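Local structure of putative flagellar protein FliS (Parabacteroides merdae ATCC 43184, 4YOK) at residues 73-85 against 93-105. The protein is of unknown function, a two-domain beta protein of the DUF3823 family whose N-terminal domain has a prealbumin-like fold. Numbering follows the deposited sequence. Where two conformers were deposited one is given.
Sequences GNGPWVNNHESVT and EVNLEVTPYFMIS. With MG (magnesium ion), chain B.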
loop_
_atom_site.group_PDB
_atom_site.type_symbol
_atom_site.label_atom_id
_atom_site.label_comp_id
_atom_site.label_asym_id
_atom_site.label_seq_id
_atom_site.Cartn_x
_atom_site.Cartn_y
_atom_site.Cartn_z
ATOM N N GLY A 73 -7.349 6.175 11.503
ATOM C CA GLY A 73 -7.084 4.759 11.743
ATOM C C GLY A 73 -6.897 3.878 10.513
ATOM O O GLY A 73 -6.824 2.654 10.644
ATOM N N ASN A 74 -6.844 4.476 9.311
ATOM C CA ASN A 74 -6.756 3.733 8.056
ATOM C C ASN A 74 -5.356 3.838 7.422
ATOM O O ASN A 74 -4.938 4.921 6.990
ATOM C CB ASN A 74 -7.838 4.257 7.076
ATOM C CG ASN A 74 -7.886 3.594 5.703
ATOM O OD1 ASN A 74 -8.077 4.256 4.686
ATOM N ND2 ASN A 74 -7.727 2.275 5.624
ATOM N N GLY A 75 -4.687 2.693 7.308
ATOM C CA GLY A 75 -3.379 2.603 6.668
ATOM C C GLY A 75 -2.299 2.011 7.555
ATOM O O GLY A 75 -2.396 2.076 8.783
ATOM N N PRO A 76 -1.217 1.477 6.947
ATOM C CA PRO A 76 -0.130 0.864 7.753
ATOM C C PRO A 76 0.833 1.927 8.328
ATOM O O PRO A 76 2.066 1.844 8.163
ATOM C CB PRO A 76 0.568 -0.032 6.729
ATOM C CG PRO A 76 0.431 0.733 5.431
ATOM C CD PRO A 76 -0.972 1.312 5.496
ATOM N N TRP A 77 0.265 2.957 8.971
ATOM C CA TRP A 77 1.037 4.065 9.514
ATOM C C TRP A 77 0.395 4.614 10.779
ATOM O O TRP A 77 -0.783 4.332 11.040
ATOM C CB TRP A 77 1.218 5.181 8.457
ATOM C CG TRP A 77 -0.055 5.626 7.768
ATOM C CD1 TRP A 77 -1.110 6.306 8.316
ATOM C CD2 TRP A 77 -0.406 5.370 6.399
ATOM N NE1 TRP A 77 -2.102 6.481 7.363
ATOM C CE2 TRP A 77 -1.658 5.984 6.163
ATOM C CE3 TRP A 77 0.257 4.749 5.326
ATOM C CZ2 TRP A 77 -2.275 5.966 4.904
ATOM C CZ3 TRP A 77 -0.350 4.731 4.084
ATOM C CH2 TRP A 77 -1.596 5.342 3.876
ATOM N N VAL A 78 1.182 5.378 11.574
ATOM C CA VAL A 78 0.724 5.998 12.826
ATOM C C VAL A 78 -0.527 6.824 12.529
ATOM O O VAL A 78 -0.572 7.539 11.533
ATOM C CB VAL A 78 1.822 6.884 13.507
ATOM C CG1 VAL A 78 1.361 7.411 14.866
ATOM C CG2 VAL A 78 3.145 6.149 13.653
ATOM N N ASN A 79 -1.514 6.749 13.408
ATOM C CA ASN A 79 -2.756 7.511 13.294
ATOM C C ASN A 79 -2.523 8.945 13.805
ATOM O O ASN A 79 -3.079 9.356 14.826
ATOM C CB ASN A 79 -3.885 6.800 14.066
ATOM C CG ASN A 79 -5.244 7.327 13.732
ATOM O OD1 ASN A 79 -5.481 7.830 12.628
ATOM N ND2 ASN A 79 -6.171 7.213 14.674
ATOM N N ASN A 80 -1.702 9.708 13.067
ATOM C CA ASN A 80 -1.301 11.077 13.414
ATOM C C ASN A 80 -2.047 12.161 12.661
ATOM O O ASN A 80 -1.703 13.330 12.839
ATOM C CB ASN A 80 0.198 11.254 13.138
ATOM C CG ASN A 80 1.103 10.928 14.292
ATOM O OD1 ASN A 80 0.752 11.086 15.467
ATOM N ND2 ASN A 80 2.326 10.519 13.974
ATOM N N HIS A 81 -3.019 11.805 11.797
ATOM C CA HIS A 81 -3.819 12.753 10.995
ATOM C C HIS A 81 -2.893 13.686 10.168
ATOM O O HIS A 81 -3.069 14.919 10.129
ATOM C CB HIS A 81 -4.812 13.548 11.876
ATOM C CG HIS A 81 -5.489 12.675 12.893
ATOM N ND1 HIS A 81 -6.444 11.731 12.521
ATOM C CD2 HIS A 81 -5.255 12.558 14.220
ATOM C CE1 HIS A 81 -6.792 11.111 13.642
ATOM N NE2 HIS A 81 -6.104 11.575 14.693
ATOM N N GLU A 82 -1.884 13.067 9.526
ATOM C CA GLU A 82 -0.924 13.751 8.652
ATOM C C GLU A 82 -1.675 14.491 7.551
ATOM O O GLU A 82 -2.666 13.967 7.027
ATOM C CB GLU A 82 0.081 12.735 8.058
ATOM C CG GLU A 82 1.136 12.266 9.060
ATOM C CD GLU A 82 1.986 13.335 9.737
ATOM O OE1 GLU A 82 2.077 14.467 9.210
ATOM O OE2 GLU A 82 2.524 13.059 10.832
ATOM N N SER A 83 -1.244 15.721 7.232
ATOM C CA SER A 83 -1.929 16.543 6.233
ATOM C C SER A 83 -0.967 17.435 5.422
ATOM O O SER A 83 0.139 17.712 5.861
ATOM C CB SER A 83 -2.989 17.415 6.901
ATOM O OG SER A 83 -2.394 18.358 7.775
ATOM N N VAL A 84 -1.413 17.870 4.235
ATOM C CA VAL A 84 -0.659 18.778 3.351
ATOM C C VAL A 84 -1.674 19.692 2.626
ATOM O O VAL A 84 -2.765 19.239 2.246
ATOM C CB VAL A 84 0.314 18.016 2.380
ATOM C CG1 VAL A 84 -0.424 17.138 1.374
ATOM C CG2 VAL A 84 1.275 18.983 1.670
ATOM N N THR A 85 -1.326 20.986 2.486
ATOM C CA THR A 85 -2.149 21.973 1.787
ATOM C C THR A 85 -1.830 21.913 0.293
ATOM O O THR A 85 -0.663 21.905 -0.107
ATOM C CB THR A 85 -1.985 23.372 2.391
ATOM O OG1 THR A 85 -2.404 23.292 3.752
ATOM C CG2 THR A 85 -2.844 24.423 1.680
ATOM N N GLU A 93 0.664 18.390 -8.761
ATOM C CA GLU A 93 1.152 17.158 -8.134
ATOM C C GLU A 93 1.614 17.445 -6.714
ATOM O O GLU A 93 2.264 18.460 -6.466
ATOM C CB GLU A 93 2.290 16.519 -8.949
ATOM C CG GLU A 93 1.896 16.098 -10.355
ATOM C CD GLU A 93 3.022 15.714 -11.293
ATOM O OE1 GLU A 93 4.183 15.609 -10.835
ATOM O OE2 GLU A 93 2.743 15.523 -12.499
ATOM N N VAL A 94 1.284 16.545 -5.787
ATOM C CA VAL A 94 1.634 16.693 -4.383
ATOM C C VAL A 94 2.051 15.327 -3.793
ATOM O O VAL A 94 1.807 14.282 -4.396
ATOM C CB VAL A 94 0.401 17.310 -3.634
ATOM C CG1 VAL A 94 -0.794 16.336 -3.572
ATOM C CG2 VAL A 94 0.778 17.796 -2.244
ATOM N N ASN A 95 2.728 15.355 -2.645
ATOM C CA ASN A 95 2.984 14.131 -1.913
ATOM C C ASN A 95 2.470 14.324 -0.485
ATOM O O ASN A 95 2.337 15.457 -0.017
ATOM C CB ASN A 95 4.444 13.663 -1.953
ATOM C CG ASN A 95 5.368 14.482 -1.090
ATOM O OD1 ASN A 95 5.481 15.685 -1.265
ATOM N ND2 ASN A 95 6.039 13.844 -0.145
ATOM N N LEU A 96 2.178 13.225 0.190
ATOM C CA LEU A 96 1.747 13.287 1.579
ATOM C C LEU A 96 2.636 12.368 2.398
ATOM O O LEU A 96 2.663 11.177 2.133
ATOM C CB LEU A 96 0.250 12.912 1.711
ATOM C CG LEU A 96 -0.293 12.807 3.143
ATOM C CD1 LEU A 96 -0.331 14.186 3.823
ATOM C CD2 LEU A 96 -1.661 12.111 3.163
ATOM N N GLU A 97 3.405 12.943 3.349
ATOM C CA GLU A 97 4.330 12.204 4.228
ATOM C C GLU A 97 3.594 11.603 5.403
ATOM O O GLU A 97 2.818 12.285 6.090
ATOM C CB GLU A 97 5.452 13.122 4.777
ATOM C CG GLU A 97 6.644 13.287 3.861
ATOM C CD GLU A 97 7.563 12.082 3.734
ATOM O OE1 GLU A 97 8.082 11.581 4.760
ATOM O OE2 GLU A 97 7.806 11.675 2.580
ATOM N N VAL A 98 3.815 10.303 5.620
ATOM C CA VAL A 98 3.233 9.563 6.749
ATOM C C VAL A 98 4.356 8.830 7.508
ATOM O O VAL A 98 5.511 8.832 7.055
ATOM C CB VAL A 98 2.127 8.591 6.276
ATOM C CG1 VAL A 98 0.982 9.357 5.586
ATOM C CG2 VAL A 98 2.706 7.474 5.373
ATOM N N THR A 99 4.021 8.211 8.659
ATOM C CA THR A 99 5.017 7.454 9.429
ATOM C C THR A 99 4.594 5.990 9.471
ATOM O O THR A 99 3.784 5.626 10.330
ATOM C CB THR A 99 5.234 8.013 10.839
ATOM O OG1 THR A 99 5.444 9.424 10.742
ATOM C CG2 THR A 99 6.429 7.333 11.542
ATOM N N PRO A 100 5.105 5.159 8.538
ATOM C CA PRO A 100 4.734 3.728 8.547
ATOM C C PRO A 100 5.229 3.029 9.805
ATOM O O PRO A 100 6.237 3.452 10.368
ATOM C CB PRO A 100 5.435 3.155 7.303
ATOM C CG PRO A 100 5.875 4.353 6.484
ATOM C CD PRO A 100 6.063 5.472 7.459
ATOM N N TYR A 101 4.550 1.945 10.234
ATOM C CA TYR A 101 5.009 1.153 11.395
ATOM C C TYR A 101 6.286 0.404 11.008
ATOM O O TYR A 101 7.249 0.377 11.764
ATOM C CB TYR A 101 3.916 0.148 11.804
ATOM C CG TYR A 101 2.685 0.818 12.353
ATOM C CD1 TYR A 101 2.737 1.544 13.546
ATOM C CD2 TYR A 101 1.482 0.792 11.651
ATOM C CE1 TYR A 101 1.617 2.217 14.030
ATOM C CE2 TYR A 101 0.335 1.411 12.163
ATOM C CZ TYR A 101 0.411 2.118 13.353
ATOM O OH TYR A 101 -0.687 2.760 13.862
ATOM N N PHE A 102 6.277 -0.168 9.798
ATOM C CA PHE A 102 7.358 -0.964 9.219
ATOM C C PHE A 102 7.596 -0.632 7.752
ATOM O O PHE A 102 6.698 -0.177 7.054
ATOM C CB PHE A 102 7.030 -2.482 9.305
ATOM C CG PHE A 102 6.858 -2.970 10.725
ATOM C CD1 PHE A 102 7.969 -3.234 11.525
ATOM C CD2 PHE A 102 5.587 -3.113 11.281
ATOM C CE1 PHE A 102 7.812 -3.625 12.863
ATOM C CE2 PHE A 102 5.430 -3.525 12.614
ATOM C CZ PHE A 102 6.546 -3.750 13.400
HETATM N N MSE A 103 8.822 -0.872 7.300
HETATM C CA MSE A 103 9.208 -0.761 5.902
HETATM C C MSE A 103 9.836 -2.102 5.501
HETATM O O MSE A 103 10.566 -2.704 6.286
HETATM C CB MSE A 103 10.169 0.424 5.632
HETATM C CG MSE A 103 9.513 1.799 5.780
HETATM SE SE MSE A 103 8.175 2.215 4.370
HETATM C CE MSE A 103 9.414 2.397 2.882
ATOM N N ILE A 104 9.549 -2.544 4.280
ATOM C CA ILE A 104 10.101 -3.756 3.685
ATOM C C ILE A 104 11.156 -3.295 2.690
ATOM O O ILE A 104 10.897 -2.363 1.931
ATOM C CB ILE A 104 8.993 -4.607 2.993
ATOM C CG1 ILE A 104 7.889 -5.033 3.978
ATOM C CG2 ILE A 104 9.589 -5.826 2.263
ATOM C CD1 ILE A 104 6.582 -5.499 3.277
ATOM N N SER A 105 12.329 -3.938 2.684
ATOM C CA SER A 105 13.386 -3.592 1.731
ATOM C C SER A 105 14.180 -4.836 1.340
ATOM O O SER A 105 13.984 -5.893 1.937
ATOM C CB SER A 105 14.325 -2.546 2.330
ATOM O OG SER A 105 15.043 -3.081 3.426
HETATM MG MG MG B . 3.082 15.908 8.193
HETATM O O HOH W 1 3.991 -0.193 7.800
HETATM O O HOH W 2 1.403 8.710 9.878
HETATM O O HOH W 3 -1.147 4.742 15.671
HETATM O O HOH W 4 3.012 10.470 11.281
HETATM O O HOH W 5 1.467 16.999 8.434
HETATM O O HOH W 6 3.984 16.441 9.955
#
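With CG of Trp77 set between its backbone N and carbonyl carbon (chi1 50°), the indole turns one face to Val98, whose CG2 lies 3.7 Å from CE3 of Trp77 and whose CB makes a CH-pi contact over the five-membered ring; Gly75 CA and Pro76 CD cover the opposite face. The Tyr101 ring, its CG anti to the carbonyl carbon (chi1 -67°), lies along the 76-78 backbone, with Val78 N over one face and CE2 of Tyr101 3.3 Å from Trp77 O. Were Tyr101 an alanine, this backbone would probably lose its cover and water 3, held by Asn79 N, the Tyr101 OH it meets at 2.7 Å. Two backbone hydrogen bonds fasten the loops: Val78 N to Thr99 O (2.9 Å), nearly straight, and Tyr101 N to Pro76 O (3.2 Å), whose donor stands above the carbonyl plane. Glu82 lays CB and CG against Glu97 O and binds magnesium through OE1 (2.0 Å), while Val84 CG1 packs on Leu96 CD1 (3.8 Å). Strands 83-88 and 92-97 belong to different sheets, pairing with 64-70 and 9-18, so the contact closes one edge of the N-terminal sandwich and, at Tyr101, adjoins strand 102-111 of the C-terminal domain.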